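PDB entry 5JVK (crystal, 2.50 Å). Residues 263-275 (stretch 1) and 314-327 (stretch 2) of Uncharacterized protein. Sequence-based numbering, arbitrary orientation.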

# COMPACT_ATOMS: atom_id res chain seq x y z
N GLY A 263 -3.98 -17.18 1.52
CA GLY A 263 -3.34 -16.21 2.41
C GLY A 263 -4.08 -15.94 3.72
O GLY A 263 -3.82 -14.92 4.36
N GLY A 264 -4.99 -16.83 4.10
CA GLY A 264 -5.64 -16.78 5.41
C GLY A 264 -6.90 -15.96 5.67
O GLY A 264 -7.26 -15.77 6.84
N PRO A 265 -7.62 -15.48 4.62
CA PRO A 265 -8.81 -14.66 4.90
C PRO A 265 -9.99 -15.44 5.52
O PRO A 265 -10.82 -14.83 6.20
CB PRO A 265 -9.19 -14.12 3.52
CG PRO A 265 -8.72 -15.16 2.58
CD PRO A 265 -7.46 -15.71 3.17
N GLY A 266 -10.05 -16.74 5.28
CA GLY A 266 -11.03 -17.62 5.94
C GLY A 266 -10.59 -18.19 7.29
O GLY A 266 -11.26 -19.06 7.84
N GLY A 267 -9.46 -17.70 7.81
CA GLY A 267 -8.94 -18.12 9.12
C GLY A 267 -8.19 -19.43 9.08
O GLY A 267 -8.17 -20.16 10.08
N ALA A 268 -7.53 -19.73 7.96
CA ALA A 268 -6.87 -21.02 7.77
C ALA A 268 -5.63 -21.21 8.65
O ALA A 268 -5.28 -22.35 8.97
CB ALA A 268 -6.52 -21.23 6.30
N PHE A 269 -4.97 -20.11 9.03
CA PHE A 269 -3.83 -20.17 9.96
C PHE A 269 -4.27 -20.04 11.41
O PHE A 269 -3.87 -20.84 12.26
CB PHE A 269 -2.79 -19.09 9.65
CG PHE A 269 -1.73 -18.94 10.71
CD1 PHE A 269 -0.62 -19.77 10.73
CD2 PHE A 269 -1.87 -17.99 11.73
CE1 PHE A 269 0.35 -19.65 11.72
CE2 PHE A 269 -0.91 -17.87 12.72
CZ PHE A 269 0.20 -18.70 12.72
N ILE A 270 -5.07 -19.01 11.70
CA ILE A 270 -5.40 -18.65 13.08
C ILE A 270 -6.33 -19.65 13.78
O ILE A 270 -6.12 -19.95 14.95
CB ILE A 270 -5.95 -17.19 13.18
CG1 ILE A 270 -5.87 -16.66 14.62
CG2 ILE A 270 -7.38 -17.08 12.66
CD1 ILE A 270 -4.46 -16.44 15.12
N ILE A 271 -7.32 -20.18 13.06
CA ILE A 271 -8.31 -21.09 13.68
C ILE A 271 -7.67 -22.39 14.23
O ILE A 271 -7.98 -22.78 15.36
CB ILE A 271 -9.51 -21.38 12.73
CG1 ILE A 271 -10.33 -20.10 12.53
CG2 ILE A 271 -10.40 -22.50 13.28
CD1 ILE A 271 -11.40 -20.19 11.45
N PRO A 272 -6.80 -23.07 13.45
CA PRO A 272 -6.06 -24.21 14.02
C PRO A 272 -5.21 -23.86 15.24
O PRO A 272 -5.11 -24.67 16.17
CB PRO A 272 -5.15 -24.66 12.86
CG PRO A 272 -5.83 -24.20 11.63
CD PRO A 272 -6.62 -22.97 11.98
N VAL A 273 -4.60 -22.68 15.23
CA VAL A 273 -3.74 -22.21 16.33
C VAL A 273 -4.57 -21.92 17.59
O VAL A 273 -4.14 -22.25 18.69
CB VAL A 273 -2.92 -20.96 15.92
CG1 VAL A 273 -2.16 -20.37 17.10
CG2 VAL A 273 -1.94 -21.31 14.80
N LEU A 274 -5.74 -21.31 17.41
CA LEU A 274 -6.65 -21.04 18.54
C LEU A 274 -7.24 -22.32 19.13
O LEU A 274 -7.30 -22.46 20.35
CB LEU A 274 -7.78 -20.09 18.11
CG LEU A 274 -7.37 -18.67 17.69
CD1 LEU A 274 -8.54 -17.96 17.03
CD2 LEU A 274 -6.84 -17.85 18.86
N ASP A 275 -7.67 -23.24 18.26
CA ASP A 275 -8.21 -24.53 18.69
C ASP A 275 -7.19 -25.41 19.42
O ASP A 275 -7.58 -26.27 20.21
CB ASP A 275 -8.81 -25.31 17.49
CG ASP A 275 -10.09 -24.67 16.95
OD1 ASP A 275 -10.63 -23.72 17.56
OD2 ASP A 275 -10.57 -25.13 15.89
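Stretch 2 314-327: TVWPYLKKISEENL

Two segments that run almost side by side need not pack along their whole length in the same way, and residues 263-275 and 314-327 illustrate how a glycine-rich turn and a short helix can share one partner helix. Stretch 2 is helical from Thr314 to Glu325, the helix having begun earlier in the chain, and it is kinked at Pro317, whose nitrogen makes no bond to the preceding turn. Stretch 1 passes through a type I beta turn from Gly264 to Gly267, closed by Gly267 N to Gly264 O at 3.1 Å, and is helical through Ile270-Asp275. The two helices point the same way, with 11° between their N-to-C directions, but their axes come no closer than 12.1 Å, and side chains such as Leu274 and Ile322 meet between them. At the turn the backbones draw nearer: the CA atoms of Pro265 and Val315 are 6.0 Å apart, against 7.6 Å for those of Leu274 and Asn326.

The polar part of the contact rests on a single hydrogen bond. Tyr318, with chi1 in the t well, brings its hydroxyl to the turn, and its OH donates to Gly266 O at 3.1 Å. Ile271 CD1 packs 3.5 Å from the same Tyr318 OH, a van der Waals contact. The ring meets the turn with its edge, where Pro265 O lies 3.6 Å from Tyr318 CD2. That same carbonyl oxygen, Pro265 O, is also 3.4 Å from Leu319 CD2, so consecutive residues of stretch 2 both rest against the turn backbone. Gly267 keeps a positive phi that favours glycine; an ideal CB there would lie only 2.7 Å from Ile271 CD1, a clash within its own stretch.

Apolar contacts run from the turn into the helix of stretch 1. At the turn, Pro265 CB meets Val315 CG1 at 3.7 Å. Two helical turns further along stretch 2, Ile322 points toward stretch 1, and its CG2 lies 4.0 Å from Leu274 CD1 and a looser 4.4 Å from Ile270 CG2. Leu274 CD1 also reaches Asn326 CB at 3.9 Å.

Interactions within stretch 2 complete the picture. Asn326, the first residue to leave helical geometry, turns its amide back so that Asn326 ND2 donates to Ile322 O at 3.0 Å; its CB, which points toward stretch 1, is the atom that meets Leu274 CD1. Two salt bridges, each spanning one helical turn, Lys320 NZ to Glu324 OE2 at 2.8 Å and Lys321 NZ to Glu325 OE2 at 2.9 Å, join residues that make no contact with stretch 1. The whole contact buries a modest 408 Å², summed over both sides.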

# COMPACT_ATOMS: atom_id res chain seq x y z
N THR A 314 -16.89 -9.09 3.20
CA THR A 314 -17.11 -10.35 3.90
C THR A 314 -15.97 -10.68 4.86
O THR A 314 -16.21 -11.04 6.01
CB THR A 314 -17.27 -11.52 2.91
OG1 THR A 314 -18.34 -11.23 2.00
CG2 THR A 314 -17.56 -12.83 3.63
N VAL A 315 -14.74 -10.58 4.37
CA VAL A 315 -13.55 -10.98 5.13
C VAL A 315 -13.27 -10.08 6.34
O VAL A 315 -12.94 -10.58 7.42
CB VAL A 315 -12.29 -11.06 4.22
CG1 VAL A 315 -11.02 -11.29 5.03
CG2 VAL A 315 -12.46 -12.15 3.17
N TRP A 316 -13.40 -8.76 6.17
CA TRP A 316 -13.05 -7.81 7.25
C TRP A 316 -13.92 -8.03 8.51
O TRP A 316 -13.37 -8.22 9.59
CB TRP A 316 -13.08 -6.34 6.78
CG TRP A 316 -11.74 -5.76 6.31
CD1 TRP A 316 -11.17 -4.58 6.72
CD2 TRP A 316 -10.82 -6.32 5.35
NE1 TRP A 316 -9.97 -4.38 6.09
CE2 TRP A 316 -9.73 -5.43 5.24
CE3 TRP A 316 -10.81 -7.49 4.58
CZ2 TRP A 316 -8.64 -5.66 4.39
CZ3 TRP A 316 -9.72 -7.73 3.73
CH2 TRP A 316 -8.65 -6.81 3.65
N PRO A 317 -15.27 -8.03 8.37
CA PRO A 317 -16.12 -8.34 9.53
C PRO A 317 -15.96 -9.76 10.09
O PRO A 317 -16.13 -9.95 11.30
CB PRO A 317 -17.55 -8.17 8.99
CG PRO A 317 -17.40 -7.25 7.84
CD PRO A 317 -16.09 -7.64 7.21
N TYR A 318 -15.65 -10.73 9.23
CA TYR A 318 -15.47 -12.12 9.66
C TYR A 318 -14.26 -12.29 10.58
O TYR A 318 -14.37 -12.96 11.60
CB TYR A 318 -15.37 -13.05 8.44
CG TYR A 318 -14.94 -14.48 8.76
CD1 TYR A 318 -15.82 -15.37 9.38
CD2 TYR A 318 -13.66 -14.93 8.45
CE1 TYR A 318 -15.43 -16.68 9.68
CE2 TYR A 318 -13.26 -16.22 8.74
CZ TYR A 318 -14.14 -17.09 9.35
OH TYR A 318 -13.71 -18.38 9.63
N LEU A 319 -13.12 -11.70 10.23
CA LEU A 319 -11.92 -11.80 11.07
C LEU A 319 -11.98 -10.91 12.32
O LEU A 319 -11.31 -11.20 13.31
CB LEU A 319 -10.66 -11.48 10.26
CG LEU A 319 -10.41 -12.39 9.05
CD1 LEU A 319 -9.16 -11.94 8.33
CD2 LEU A 319 -10.31 -13.86 9.45
N LYS A 320 -12.77 -9.84 12.25
CA LYS A 320 -13.06 -9.00 13.41
C LYS A 320 -13.82 -9.81 14.47
O LYS A 320 -13.48 -9.77 15.65
CB LYS A 320 -13.88 -7.79 12.99
CG LYS A 320 -13.98 -6.68 14.02
CD LYS A 320 -14.86 -5.55 13.50
CE LYS A 320 -14.64 -4.24 14.25
NZ LYS A 320 -15.22 -4.25 15.62
N LYS A 321 -14.85 -10.54 14.02
CA LYS A 321 -15.63 -11.45 14.86
C LYS A 321 -14.74 -12.50 15.55
O LYS A 321 -14.87 -12.71 16.76
CB LYS A 321 -16.71 -12.14 14.01
CG LYS A 321 -17.62 -13.12 14.74
CD LYS A 321 -18.50 -13.88 13.76
CE LYS A 321 -19.14 -15.12 14.37
NZ LYS A 321 -20.24 -14.80 15.31
N ILE A 322 -13.84 -13.12 14.79
CA ILE A 322 -12.94 -14.16 15.33
C ILE A 322 -12.10 -13.59 16.47
O ILE A 322 -12.01 -14.20 17.54
CB ILE A 322 -12.01 -14.76 14.24
CG1 ILE A 322 -12.81 -15.52 13.17
CG2 ILE A 322 -10.95 -15.68 14.85
CD1 ILE A 322 -13.63 -16.69 13.67
N SER A 323 -11.48 -12.43 16.24
CA SER A 323 -10.64 -11.77 17.25
C SER A 323 -11.44 -11.34 18.48
O SER A 323 -10.98 -11.50 19.61
CB SER A 323 -9.90 -10.58 16.65
OG SER A 323 -8.95 -11.00 15.68
N GLU A 324 -12.64 -10.80 18.26
CA GLU A 324 -13.55 -10.44 19.35
C GLU A 324 -13.99 -11.63 20.20
O GLU A 324 -14.03 -11.53 21.43
CB GLU A 324 -14.80 -9.74 18.79
CG GLU A 324 -14.56 -8.30 18.37
CD GLU A 324 -15.74 -7.68 17.64
OE1 GLU A 324 -16.78 -8.35 17.48
OE2 GLU A 324 -15.62 -6.51 17.22
N GLU A 325 -14.31 -12.75 19.54
CA GLU A 325 -14.86 -13.93 20.22
C GLU A 325 -13.82 -14.90 20.80
O GLU A 325 -14.18 -15.79 21.57
CB GLU A 325 -15.81 -14.68 19.28
CG GLU A 325 -17.09 -13.92 18.98
CD GLU A 325 -18.04 -14.66 18.06
OE1 GLU A 325 -17.65 -15.68 17.46
OE2 GLU A 325 -19.19 -14.19 17.92
N ASN A 326 -12.55 -14.74 20.43
CA ASN A 326 -11.47 -15.63 20.88
C ASN A 326 -10.31 -14.81 21.44
O ASN A 326 -9.22 -14.76 20.86
CB ASN A 326 -11.00 -16.54 19.74
CG ASN A 326 -12.11 -17.44 19.22
OD1 ASN A 326 -12.19 -18.62 19.56
ND2 ASN A 326 -12.99 -16.88 18.39
N LEU A 327 -10.56 -14.19 22.59
CA LEU A 327 -9.57 -13.32 23.23
C LEU A 327 -8.42 -14.11 23.84
O LEU A 327 -8.49 -15.33 24.00
CB LEU A 327 -10.24 -12.48 24.32
CG LEU A 327 -11.38 -11.54 23.91
CD1 LEU A 327 -12.06 -10.96 25.14
CD2 LEU A 327 -10.87 -10.43 23.00